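Local coordinates for protein glucosamine 6-phosphate N-acetyltransferase (Arabidopsis thaliana, PDB 3T90) that transfers the acetyl group of acetyl-CoA to the amino group of glucosamine 6-phosphate, a step on the route to UDP-N-acetylglucosamine, at residues C80-H85 / K113-Y118; G68-E73 / E106-H111; I20-Q25 / G62-T67. All blocks are in the same frame, centred on the assembly; numbering follows the deposited sequence. Where two conformers were deposited one is given.

Interaction 1 of 3, residues C80-H85 / K113-Y118; sequences CGKAGH and KSMGCY
In the beta-alpha-beta unit of strand 82-91, helix 100-114 and strand 119-124, Lys82 at the start of one strand receives Cys117 and Tyr118 as the chain comes off the helix. The main tie is backbone: Tyr118 N donates to Lys82 O at 2.9 Å, approaching nearly along the C=O axis (171°). Around that carbonyl pack Cys117 CB, 3.3 Å from Lys82 O, and the Tyr118 ring, whose CD2 is 3.2 Å from the same oxygen. The ring also turns an edge to the backbone at Lys82 N, which lies in its plane 3.7 Å from CD2. A water completes the tie, accepting from Lys82 N and donating to Gly116 O. Farther out, the Lys82 chain bends at chi3 (-64°), which brings CE toward Met115 O, and again at chi4, and NZ makes a weak hydrogen bond to Met115 O at 2.9 Å. Gly81 lies against CD2 of Tyr118, where a CB would clash. Gly116, with phi 81°, ends the helix in a Schellman motif. Tyr118, probably a substrate-binding residue, also touches Lys75 and packs on Tyr147 of the second subunit. This is the return to a neighbouring parallel strand of a beta-alpha-beta crossover, here in the GNAT fold.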
ATOM      1  N   CYS A  80      14.329   8.851  -2.990  1.00 10.41           N
ATOM      2  CA  CYS A  80      13.936   8.309  -1.636  1.00  9.83           C
ATOM      3  C   CYS A  80      12.599   8.983  -1.197  1.00 10.11           C
ATOM      4  O   CYS A  80      12.455   9.557  -0.087  1.00 12.61           O
ATOM      5  CB  CYS A  80      15.043   8.423  -0.582  1.00  9.07           C
ATOM      6  SG  CYS A  80      16.438   7.328  -1.044  1.00 13.45           S
ATOM      7  N   GLY A  81      11.620   8.864  -2.102  1.00 10.48           N
ATOM      8  CA  GLY A  81      10.303   9.448  -1.878  1.00  9.82           C
ATOM      9  C   GLY A  81       9.385   8.604  -1.023  1.00  9.50           C
ATOM     10  O   GLY A  81       9.741   7.538  -0.565  1.00 10.91           O
ATOM     11  N   LYS A  82       8.172   9.140  -0.886  1.00  8.23           N
ATOM     12  CA  LYS A  82       7.116   8.545  -0.047  1.00 10.41           C
ATOM     13  C   LYS A  82       5.835   8.569  -0.786  1.00  8.31           C
ATOM     14  O   LYS A  82       5.481   9.585  -1.429  1.00  8.66           O
ATOM     15  CB  LYS A  82       6.949   9.319   1.289  1.00 12.32           C
ATOM     16  CG  LYS A  82       8.094   9.149   2.200  1.00 20.02           C
ATOM     17  CD  LYS A  82       7.700   9.689   3.552  1.00 23.26           C
ATOM     18  CE  LYS A  82       7.434  11.136   3.546  1.00 22.42           C
ATOM     19  NZ  LYS A  82       7.844  11.676   4.971  1.00 23.07           N
ATOM     20  N   ALA A  83       5.131   7.428  -0.807  1.00  7.99           N
ATOM     21  CA  ALA A  83       3.819   7.339  -1.440  1.00  7.25           C
ATOM     22  C   ALA A  83       2.764   7.018  -0.421  1.00  7.12           C
ATOM     23  O   ALA A  83       2.939   6.031   0.356  1.00  8.69           O
ATOM     24  CB  ALA A  83       3.831   6.215  -2.526  1.00  8.10           C
ATOM     25  N   GLY A  84       1.606   7.648  -0.545  1.00  7.90           N
ATOM     26  CA  GLY A  84       0.466   7.352   0.361  1.00  8.14           C
ATOM     27  C   GLY A  84      -0.429   6.320  -0.285  1.00  9.09           C
ATOM     28  O   GLY A  84      -0.780   6.449  -1.450  1.00 10.52           O
ATOM     29  N   HIS A  85      -0.791   5.284   0.461  1.00  6.95           N
ATOM     30  CA  HIS A  85      -1.753   4.245  -0.000  1.00  6.31           C
ATOM     31  C   HIS A  85      -3.064   4.439   0.762  1.00  6.46           C
ATOM     32  O   HIS A  85      -3.116   4.142   1.986  1.00  7.16           O
ATOM     33  CB  HIS A  85      -1.186   2.862   0.352  1.00  7.06           C
ATOM     34  CG  HIS A  85       0.117   2.551  -0.329  1.00  6.43           C
ATOM     35  ND1 HIS A  85       0.133   1.888  -1.539  1.00 12.37           N
ATOM     36  CD2 HIS A  85       1.381   2.926  -0.080  1.00  9.36           C
ATOM     37  CE1 HIS A  85       1.395   1.779  -1.960  1.00 11.89           C
ATOM     38  NE2 HIS A  85       2.184   2.397  -1.095  1.00  9.77           N
ATOM     39  N   LYS A 113       0.192  15.172   1.491  1.00 12.33           N
ATOM     40  CA  LYS A 113       0.891  16.302   0.860  1.00 12.12           C
ATOM     41  C   LYS A 113       1.753  16.942   1.930  1.00 12.09           C
ATOM     42  O   LYS A 113       2.969  17.243   1.697  1.00 13.97           O
ATOM     43  CB  LYS A 113      -0.108  17.268   0.298  1.00 12.74           C
ATOM     44  CG  LYS A 113       0.669  18.359  -0.424  1.00 17.64           C
ATOM     45  CD  LYS A 113      -0.202  19.543  -0.711  1.00 19.89           C
ATOM     46  CE  LYS A 113      -1.267  19.338  -1.670  1.00 27.92           C
ATOM     47  NZ  LYS A 113      -1.654  20.778  -1.982  1.00 28.33           N
ATOM     48  N   SER A 114       1.200  17.115   3.134  1.00 12.89           N
ATOM     49  CA  SER A 114       1.937  17.707   4.239  0.69 13.69           C
ATOM     50  C   SER A 114       3.153  16.882   4.707  1.00 12.97           C
ATOM     51  O   SER A 114       4.150  17.438   5.155  1.00 16.52           O
ATOM     52  CB  SER A 114       0.996  17.977   5.420  0.69 15.23           C
ATOM     53  OG  SER A 114       0.719  16.810   6.156  0.69 20.99           O
ATOM     54  N   MET A 115       3.084  15.562   4.568  1.00 11.43           N
ATOM     55  CA  MET A 115       4.201  14.693   4.893  1.00 11.47           C
ATOM     56  C   MET A 115       5.253  14.592   3.799  1.00 12.52           C
ATOM     57  O   MET A 115       6.210  13.820   3.939  1.00 14.93           O
ATOM     58  CB  MET A 115       3.659  13.246   5.225  1.00 13.25           C
ATOM     59  CG  MET A 115       2.768  13.274   6.432  1.00 14.43           C
ATOM     60  SD  MET A 115       3.681  13.575   7.959  1.00 21.27           S
ATOM     61  CE  MET A 115       4.628  12.062   8.033  1.00 30.91           C
ATOM     62  N   GLY A 116       5.025  15.296   2.705  1.00 11.43           N
ATOM     63  CA  GLY A 116       5.981  15.295   1.611  1.00 11.20           C
ATOM     64  C   GLY A 116       5.897  14.095   0.699  1.00 11.34           C
ATOM     65  O   GLY A 116       6.848  13.791  -0.000  1.00 11.97           O
ATOM     66  N   CYS A 117       4.728  13.490   0.607  1.00 11.36           N
ATOM     67  CA  CYS A 117       4.594  12.345  -0.334  1.00 10.62           C
ATOM     68  C   CYS A 117       4.566  12.909  -1.782  1.00 10.46           C
ATOM     69  O   CYS A 117       4.082  14.079  -2.023  1.00 11.14           O
ATOM     70  CB  CYS A 117       3.236  11.646  -0.167  1.00  7.78           C
ATOM     71  SG  CYS A 117       3.110  10.716   1.374  1.00 11.55           S
ATOM     72  N   TYR A 118       5.036  12.129  -2.758  1.00  8.67           N
ATOM     73  CA  TYR A 118       4.965  12.634  -4.164  1.00  9.04           C
ATOM     74  C   TYR A 118       3.645  12.203  -4.857  1.00 10.48           C
ATOM     75  O   TYR A 118       3.293  12.764  -5.899  1.00 11.02           O
ATOM     76  CB  TYR A 118       6.197  12.149  -4.959  1.00  9.01           C
ATOM     77  CG  TYR A 118       6.261  10.641  -5.203  1.00  8.25           C
ATOM     78  CD1 TYR A 118       5.716  10.078  -6.325  1.00  9.49           C
ATOM     79  CD2 TYR A 118       6.835   9.831  -4.270  1.00  8.75           C
ATOM     80  CE1 TYR A 118       5.771   8.662  -6.533  1.00  9.49           C
ATOM     81  CE2 TYR A 118       6.890   8.474  -4.442  1.00  9.84           C
ATOM     82  CZ  TYR A 118       6.398   7.893  -5.585  1.00 10.24           C
ATOM     83  OH  TYR A 118       6.423   6.495  -5.735  1.00 10.12           O
TER
HETATM   84  O   HOH W   1       8.151  11.948  -1.608  1.00 12.75           O

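Interaction 2 of 3, residues G68-E73 / E106-H111; sequences GSVMIE and EFLMDH
Strand 68-73 and helix 106-111 run almost parallel, their axes 8.6 Å apart at closest approach and 19° from each other, with Val70 and Leu108 nearest in register at a CA-CA distance of 6.4 Å. No hydrogen bond crosses between them; the contact is packing. Leu108 has CG anti to its carbonyl carbon (chi1 -58°), and both of its methyls meet the strand. CD1 rests against the backbone, 3.6 Å from Gly68 C and equally 3.6 Å from Ser69 O. CD2 meets CG1 of Val70 at 3.7 Å, the two side chains lying alongside each other, pointing opposite ways. A CB on Gly68 would point at the helix and press tightly on Leu108 CD1, so the bare backbone lets the leucine settle. One turn on, His111 reaches out with CG anti to its backbone N. Its CD2 comes to 4.2 Å from Val70 CG1 and its NE2 to 4.1 Å from Ile72 CD1, the ring set obliquely to both side chains. The hydrogen bond of NE2 to Asp49 O limits the ring's rotation. An alanine at Leu108 would probably open a gap beside Gly68 and leave Val70 CG1 without its closest neighbour on the helix. Ile86 of strand 82-91 touches both Val70 and Leu108, while on the other side of the sheet Met71 packs on Met71 of the second subunit. The first turn of this helix belongs to the segment 97-102, which probably binds acetyl-CoA. A helix laid on one face of the sheet, here running nearly parallel to strand 63-74, is the alpha/beta layering of the GNAT fold.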
ATOM      1  N   GLY A  68     -11.686   6.321   6.434  1.00  8.23           N
ATOM      2  CA  GLY A  68     -10.705   5.988   5.391  1.00  8.78           C
ATOM      3  C   GLY A  68      -9.369   6.083   6.055  1.00  8.25           C
ATOM      4  O   GLY A  68      -9.149   6.805   7.019  1.00  9.62           O
ATOM      5  N   SER A  69      -8.415   5.340   5.509  1.00  6.76           N
ATOM      6  CA  SER A  69      -7.074   5.203   6.081  0.51  7.65           C
ATOM      7  C   SER A  69      -5.993   5.572   5.078  1.00  6.93           C
ATOM      8  O   SER A  69      -6.223   5.481   3.858  1.00  8.39           O
ATOM      9  CB  SER A  69      -6.831   3.743   6.476  0.51  7.88           C
ATOM     10  OG  SER A  69      -7.850   3.284   7.359  0.51 11.53           O
ATOM     11  N   VAL A  70      -4.828   5.975   5.565  1.00  7.93           N
ATOM     12  CA  VAL A  70      -3.666   6.000   4.622  1.00  7.91           C
ATOM     13  C   VAL A  70      -2.396   5.500   5.281  1.00  8.98           C
ATOM     14  O   VAL A  70      -2.129   5.821   6.433  1.00  9.03           O
ATOM     15  CB  VAL A  70      -3.529   7.473   4.034  1.00  6.86           C
ATOM     16  CG1 VAL A  70      -3.101   8.513   5.125  1.00 11.53           C
ATOM     17  CG2 VAL A  70      -2.518   7.432   2.857  1.00  7.68           C
ATOM     18  N   MET A  71      -1.639   4.706   4.553  1.00  6.34           N
ATOM     19  CA  MET A  71      -0.383   4.179   4.999  1.00  7.66           C
ATOM     20  C   MET A  71       0.685   4.710   4.087  1.00  8.03           C
ATOM     21  O   MET A  71       0.558   4.545   2.828  1.00  8.54           O
ATOM     22  CB  MET A  71      -0.414   2.659   5.001  1.00  8.87           C
ATOM     23  CG  MET A  71       0.896   2.203   5.568  1.00  8.93           C
ATOM     24  SD  MET A  71       0.868   0.411   5.829  1.00 20.02           S
ATOM     25  CE  MET A  71       1.015  -0.080   4.378  1.00 14.84           C
ATOM     26  N   ILE A  72       1.707   5.353   4.680  1.00  6.94           N
ATOM     27  CA  ILE A  72       2.778   5.960   3.899  1.00  9.28           C
ATOM     28  C   ILE A  72       3.896   4.956   3.761  1.00  8.48           C
ATOM     29  O   ILE A  72       4.412   4.350   4.744  1.00 10.27           O
ATOM     30  CB  ILE A  72       3.227   7.305   4.536  1.00  8.46           C
ATOM     31  CG1 ILE A  72       2.087   8.306   4.397  1.00 13.06           C
ATOM     32  CG2 ILE A  72       4.377   7.930   3.738  1.00 11.78           C
ATOM     33  CD1 ILE A  72       2.393   9.731   5.086  1.00 15.52           C
ATOM     34  N   GLU A  73       4.265   4.745   2.494  1.00  7.48           N
ATOM     35  CA  GLU A  73       5.323   3.780   2.092  1.00  7.04           C
ATOM     36  C   GLU A  73       6.586   4.569   1.734  1.00  7.76           C
ATOM     37  O   GLU A  73       6.521   5.380   0.802  1.00  9.08           O
ATOM     38  CB  GLU A  73       4.866   3.059   0.854  1.00  6.91           C
ATOM     39  CG  GLU A  73       5.964   2.006   0.397  1.00  7.31           C
ATOM     40  CD  GLU A  73       5.772   1.621  -1.033  1.00  8.48           C
ATOM     41  OE1 GLU A  73       6.669   1.012  -1.658  1.00 10.16           O
ATOM     42  OE2 GLU A  73       4.753   1.934  -1.680  1.00 10.13           O
ATOM     43  N   GLU A 106     -10.107  13.847   0.952  1.00 10.88           N
ATOM     44  CA  GLU A 106      -9.311  15.056   0.986  1.00 11.60           C
ATOM     45  C   GLU A 106      -8.509  15.187   2.252  1.00 11.39           C
ATOM     46  O   GLU A 106      -7.375  15.665   2.210  1.00 10.91           O
ATOM     47  CB  GLU A 106     -10.194  16.300   0.828  1.00 12.57           C
ATOM     48  CG  GLU A 106     -10.692  16.408  -0.631  1.00 18.93           C
ATOM     49  CD  GLU A 106     -11.709  17.531  -0.795  1.00 24.76           C
ATOM     50  OE1 GLU A 106     -12.332  17.938   0.204  1.00 30.15           O
ATOM     51  OE2 GLU A 106     -11.905  18.010  -1.925  1.00 29.60           O
ATOM     52  N   PHE A 107      -9.067  14.770   3.395  1.00 10.61           N
ATOM     53  CA  PHE A 107      -8.285  14.803   4.640  1.00  9.69           C
ATOM     54  C   PHE A 107      -6.988  13.956   4.507  1.00  9.23           C
ATOM     55  O   PHE A 107      -5.906  14.383   4.936  1.00  9.73           O
ATOM     56  CB  PHE A 107      -9.199  14.300   5.769  1.00  9.98           C
ATOM     57  CG  PHE A 107      -8.592  14.257   7.154  1.00 11.36           C
ATOM     58  CD1 PHE A 107      -8.955  15.206   8.108  1.00 13.51           C
ATOM     59  CD2 PHE A 107      -7.766  13.172   7.544  1.00 12.77           C
ATOM     60  CE1 PHE A 107      -8.489  15.100   9.414  1.00 12.81           C
ATOM     61  CE2 PHE A 107      -7.263  13.069   8.874  1.00 15.30           C
ATOM     62  CZ  PHE A 107      -7.625  13.988   9.824  1.00 13.27           C
ATOM     63  N   LEU A 108      -7.146  12.730   3.953  1.00  9.92           N
ATOM     64  CA  LEU A 108      -5.974  11.906   3.795  1.00  9.14           C
ATOM     65  C   LEU A 108      -5.011  12.432   2.745  1.00  8.99           C
ATOM     66  O   LEU A 108      -3.799  12.287   2.976  1.00  9.13           O
ATOM     67  CB  LEU A 108      -6.473  10.516   3.402  1.00  8.17           C
ATOM     68  CG  LEU A 108      -7.451   9.851   4.392  1.00  7.06           C
ATOM     69  CD1 LEU A 108      -8.113   8.592   3.806  1.00 11.17           C
ATOM     70  CD2 LEU A 108      -6.690   9.432   5.664  1.00  9.99           C
ATOM     71  N   MET A 109      -5.516  13.026   1.671  1.00  9.16           N
ATOM     72  CA  MET A 109      -4.584  13.626   0.683  1.00 11.54           C
ATOM     73  C   MET A 109      -3.860  14.798   1.313  1.00 12.02           C
ATOM     74  O   MET A 109      -2.632  14.937   1.153  1.00 10.77           O
ATOM     75  CB  MET A 109      -5.377  14.116  -0.498  1.00 10.82           C
ATOM     76  CG  MET A 109      -5.895  12.995  -1.348  1.00 14.64           C
ATOM     77  SD  MET A 109      -6.950  13.775  -2.648  1.00 22.10           S
ATOM     78  CE  MET A 109      -6.915  12.330  -3.650  1.00 22.47           C
ATOM     79  N   ASP A 110      -4.577  15.575   2.102  1.00 11.36           N
ATOM     80  CA  ASP A 110      -3.923  16.735   2.753  1.00 11.96           C
ATOM     81  C   ASP A 110      -2.792  16.270   3.687  1.00 10.87           C
ATOM     82  O   ASP A 110      -1.676  16.782   3.732  1.00 12.07           O
ATOM     83  CB  ASP A 110      -4.960  17.526   3.611  1.00 12.45           C
ATOM     84  CG  ASP A 110      -5.964  18.324   2.795  1.00 16.55           C
ATOM     85  OD1 ASP A 110      -5.762  18.574   1.595  1.00 18.76           O
ATOM     86  OD2 ASP A 110      -7.004  18.657   3.435  1.00 16.50           O
ATOM     87  N   HIS A 111      -3.025  15.192   4.443  1.00 10.35           N
ATOM     88  CA  HIS A 111      -2.015  14.646   5.294  1.00 10.21           C
ATOM     89  C   HIS A 111      -0.782  14.179   4.462  1.00  9.69           C
ATOM     90  O   HIS A 111       0.381  14.491   4.800  1.00 11.16           O
ATOM     91  CB  HIS A 111      -2.620  13.414   6.042  1.00  9.69           C
ATOM     92  CG  HIS A 111      -1.618  12.807   6.942  1.00 10.92           C
ATOM     93  ND1 HIS A 111      -1.128  13.449   8.078  1.00 17.17           N
ATOM     94  CD2 HIS A 111      -0.899  11.662   6.807  1.00 13.04           C
ATOM     95  CE1 HIS A 111      -0.216  12.668   8.637  1.00 15.58           C
ATOM     96  NE2 HIS A 111      -0.039  11.600   7.877  1.00 12.40           N
TER

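Interaction 3 of 3, residues I20-Q25 / G62-T67; sequences IELLGQ and GKIAAT
Leu22 O takes the N of Gln25 at 2.9 Å, an i to i+3 bond within the turn that carries Leu22 and Leu23 onto Ile64 and Thr67. Here, in the GNAT fold, the short helix 19-23 lies against the beginning of strand 63-74, and no hydrogen bond joins the two segments. Leu22 does most of the work. Its CG is anti to the backbone N (chi1 168°), and its CD2 methyl goes in among the strand residues. That methyl touches Ile64 CG2 at 3.6 Å, the two side chains crossing at about a right angle, and it also sits 3.7 Å from Ala66 N. The peptide it covers belongs to a classic beta bulge, in which Ala65 and Ala66 both face Ile56 of strand 51-58. The bulge locally offsets the strand's pairing with that neighbour, and the CB atoms of both alanines point away from the helix. On that other side both touch Leu100, a probable acetyl-CoA-binding residue. Thr67 divides its two branches: OG1, anti to the backbone N, is satisfied by a hydrogen bond to Cys54 O, leaving the methyl to the leucines. Leu23 also packs on Phe76 of the second subunit. CG2 of Thr67 is shared evenly, 3.8 Å from CD2 of Leu22 and 3.8 Å from CD2 of Leu23.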
ATOM      1  N   ILE A  20     -16.237  -0.708  13.689  1.00  8.21           N
ATOM      2  CA  ILE A  20     -16.083  -1.993  13.050  1.00  8.68           C
ATOM      3  C   ILE A  20     -17.365  -2.325  12.255  1.00  9.41           C
ATOM      4  O   ILE A  20     -17.282  -2.770  11.089  1.00  9.88           O
ATOM      5  CB  ILE A  20     -15.798  -3.081  14.112  1.00  9.85           C
ATOM      6  CG1 ILE A  20     -14.489  -2.714  14.869  1.00  9.04           C
ATOM      7  CG2 ILE A  20     -15.747  -4.530  13.471  1.00 13.36           C
ATOM      8  CD1 ILE A  20     -13.251  -2.759  13.896  1.00 10.52           C
ATOM      9  N   GLU A  21     -18.526  -1.986  12.814  1.00 11.16           N
ATOM     10  CA  GLU A  21     -19.793  -2.168  12.069  1.00 10.51           C
ATOM     11  C   GLU A  21     -19.775  -1.436  10.723  1.00  9.54           C
ATOM     12  O   GLU A  21     -20.230  -2.021   9.717  1.00 11.58           O
ATOM     13  CB  GLU A  21     -20.966  -1.749  12.927  1.00 12.19           C
ATOM     14  CG  GLU A  21     -21.110  -2.651  14.193  1.00 16.58           C
ATOM     15  CD  GLU A  21     -20.496  -1.962  15.400  1.00 21.10           C
ATOM     16  OE1 GLU A  21     -19.292  -1.535  15.399  1.00 15.88           O
ATOM     17  OE2 GLU A  21     -21.255  -1.793  16.421  1.00 32.52           O
ATOM     18  N   LEU A  22     -19.241  -0.216  10.668  1.00  8.84           N
ATOM     19  CA  LEU A  22     -19.201   0.533   9.418  1.00  7.85           C
ATOM     20  C   LEU A  22     -18.227  -0.146   8.457  1.00  7.52           C
ATOM     21  O   LEU A  22     -18.547  -0.253   7.239  1.00  8.78           O
ATOM     22  CB  LEU A  22     -18.749   1.950   9.740  1.00  9.64           C
ATOM     23  CG  LEU A  22     -18.387   2.760   8.510  1.00  9.36           C
ATOM     24  CD1 LEU A  22     -19.614   2.905   7.537  1.00 13.32           C
ATOM     25  CD2 LEU A  22     -17.800   4.144   8.908  1.00 12.96           C
ATOM     26  N   LEU A  23     -17.053  -0.591   8.967  1.00  8.41           N
ATOM     27  CA  LEU A  23     -16.135  -1.328   8.066  1.00  8.67           C
ATOM     28  C   LEU A  23     -16.818  -2.535   7.401  1.00  8.31           C
ATOM     29  O   LEU A  23     -16.445  -2.891   6.292  1.00  9.83           O
ATOM     30  CB  LEU A  23     -14.842  -1.769   8.759  1.00  7.71           C
ATOM     31  CG  LEU A  23     -13.909  -0.618   9.146  1.00  9.98           C
ATOM     32  CD1 LEU A  23     -12.745  -1.093  10.044  1.00 11.60           C
ATOM     33  CD2 LEU A  23     -13.370   0.147   7.878  1.00 11.70           C
ATOM     34  N   GLY A  24     -17.761  -3.151   8.104  1.00  8.19           N
ATOM     35  CA  GLY A  24     -18.493  -4.304   7.589  1.00  8.14           C
ATOM     36  C   GLY A  24     -19.332  -3.956   6.345  1.00 11.92           C
ATOM     37  O   GLY A  24     -19.710  -4.871   5.629  1.00 11.87           O
ATOM     38  N   GLN A  25     -19.582  -2.695   6.069  1.00  9.70           N
ATOM     39  CA  GLN A  25     -20.244  -2.265   4.809  1.00 10.05           C
ATOM     40  C   GLN A  25     -19.276  -2.265   3.621  1.00 11.89           C
ATOM     41  O   GLN A  25     -19.726  -2.205   2.460  1.00 13.54           O
ATOM     42  CB  GLN A  25     -20.863  -0.865   4.955  1.00  9.06           C
ATOM     43  CG  GLN A  25     -21.948  -0.910   6.063  1.00 12.08           C
ATOM     44  CD  GLN A  25     -22.807   0.368   6.009  1.00 12.10           C
ATOM     45  OE1 GLN A  25     -22.994   0.996   4.967  1.00 15.26           O
ATOM     46  NE2 GLN A  25     -23.300   0.776   7.164  1.00 18.45           N
ATOM     47  N   GLY A  62     -24.041   9.780  17.493  1.00 19.98           N
ATOM     48  CA  GLY A  62     -22.746   9.405  18.078  1.00 19.98           C
ATOM     49  C   GLY A  62     -22.109   8.133  17.478  1.00 19.76           C
ATOM     50  O   GLY A  62     -21.431   7.397  18.193  1.00 21.35           O
ATOM     51  N   LYS A  63     -22.378   7.862  16.194  1.00 17.59           N
ATOM     52  CA  LYS A  63     -21.788   6.709  15.488  1.00 15.94           C
ATOM     53  C   LYS A  63     -20.869   7.251  14.395  1.00 13.68           C
ATOM     54  O   LYS A  63     -21.029   8.379  13.884  1.00 13.63           O
ATOM     55  CB  LYS A  63     -22.859   5.822  14.858  1.00 17.21           C
ATOM     56  CG  LYS A  63     -23.853   5.135  15.847  1.00 25.11           C
ATOM     57  CD  LYS A  63     -23.197   4.044  16.672  1.00 31.96           C
ATOM     58  CE  LYS A  63     -23.991   3.758  17.987  1.00 37.73           C
ATOM     59  NZ  LYS A  63     -23.121   2.946  18.910  1.00 38.70           N
ATOM     60  N   ILE A  64     -19.922   6.421  14.010  1.00 11.42           N
ATOM     61  CA  ILE A  64     -19.061   6.776  12.891  1.00 11.21           C
ATOM     62  C   ILE A  64     -19.860   6.621  11.580  1.00 10.76           C
ATOM     63  O   ILE A  64     -20.453   5.564  11.296  1.00 12.56           O
ATOM     64  CB  ILE A  64     -17.829   5.848  12.866  1.00  9.80           C
ATOM     65  CG1 ILE A  64     -17.108   5.857  14.236  1.00 11.32           C
ATOM     66  CG2 ILE A  64     -16.866   6.214  11.684  1.00  8.95           C
ATOM     67  CD1 ILE A  64     -16.681   7.230  14.697  1.00 12.53           C
ATOM     68  N   ALA A  65     -19.860   7.678  10.815  1.00 10.35           N
ATOM     69  CA  ALA A  65     -20.562   7.755   9.544  1.00 11.22           C
ATOM     70  C   ALA A  65     -19.702   7.483   8.290  1.00 10.21           C
ATOM     71  O   ALA A  65     -20.183   7.121   7.256  1.00 11.00           O
ATOM     72  CB  ALA A  65     -21.171   9.197   9.418  1.00 11.87           C
ATOM     73  N   ALA A  66     -18.422   7.755   8.391  1.00  9.98           N
ATOM     74  CA  ALA A  66     -17.486   7.499   7.283  1.00  8.34           C
ATOM     75  C   ALA A  66     -16.095   7.328   7.815  1.00  7.62           C
ATOM     76  O   ALA A  66     -15.767   7.746   8.942  1.00  8.98           O
ATOM     77  CB  ALA A  66     -17.524   8.721   6.280  1.00  8.63           C
ATOM     78  N   THR A  67     -15.244   6.642   7.059  1.00  8.52           N
ATOM     79  CA  THR A  67     -13.877   6.367   7.457  1.00  7.72           C
ATOM     80  C   THR A  67     -13.000   6.142   6.219  1.00  7.45           C
ATOM     81  O   THR A  67     -13.496   5.807   5.134  1.00  8.37           O
ATOM     82  CB  THR A  67     -13.788   5.160   8.396  1.00  8.28           C
ATOM     83  OG1 THR A  67     -12.438   5.058   8.904  1.00  8.05           O
ATOM     84  CG2 THR A  67     -14.196   3.836   7.753  1.00  8.92           C
TER

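Along the chain interaction 3 closes before the others open, while the segments of interactions 1 and 2 alternate. Interactions 2 and 3 use successive parts of strand 63-74, their centres about 18 Å apart. Interactions 1 and 2 share helix 100-114 and lie on neighbouring strands, 82-91 and 63-74, with centres about 9 Å apart. They touch directly: His85 NE2 lies 2.7 Å from Glu73 OE2, a probable hydrogen bond, and Met115 packs on Ile72. Interactions 1 and 3, with centres about 27 Å apart, fall on opposite sides of the chain's centre. One sheet thus links all three, and each has residues contacting the second subunit of the homodimer.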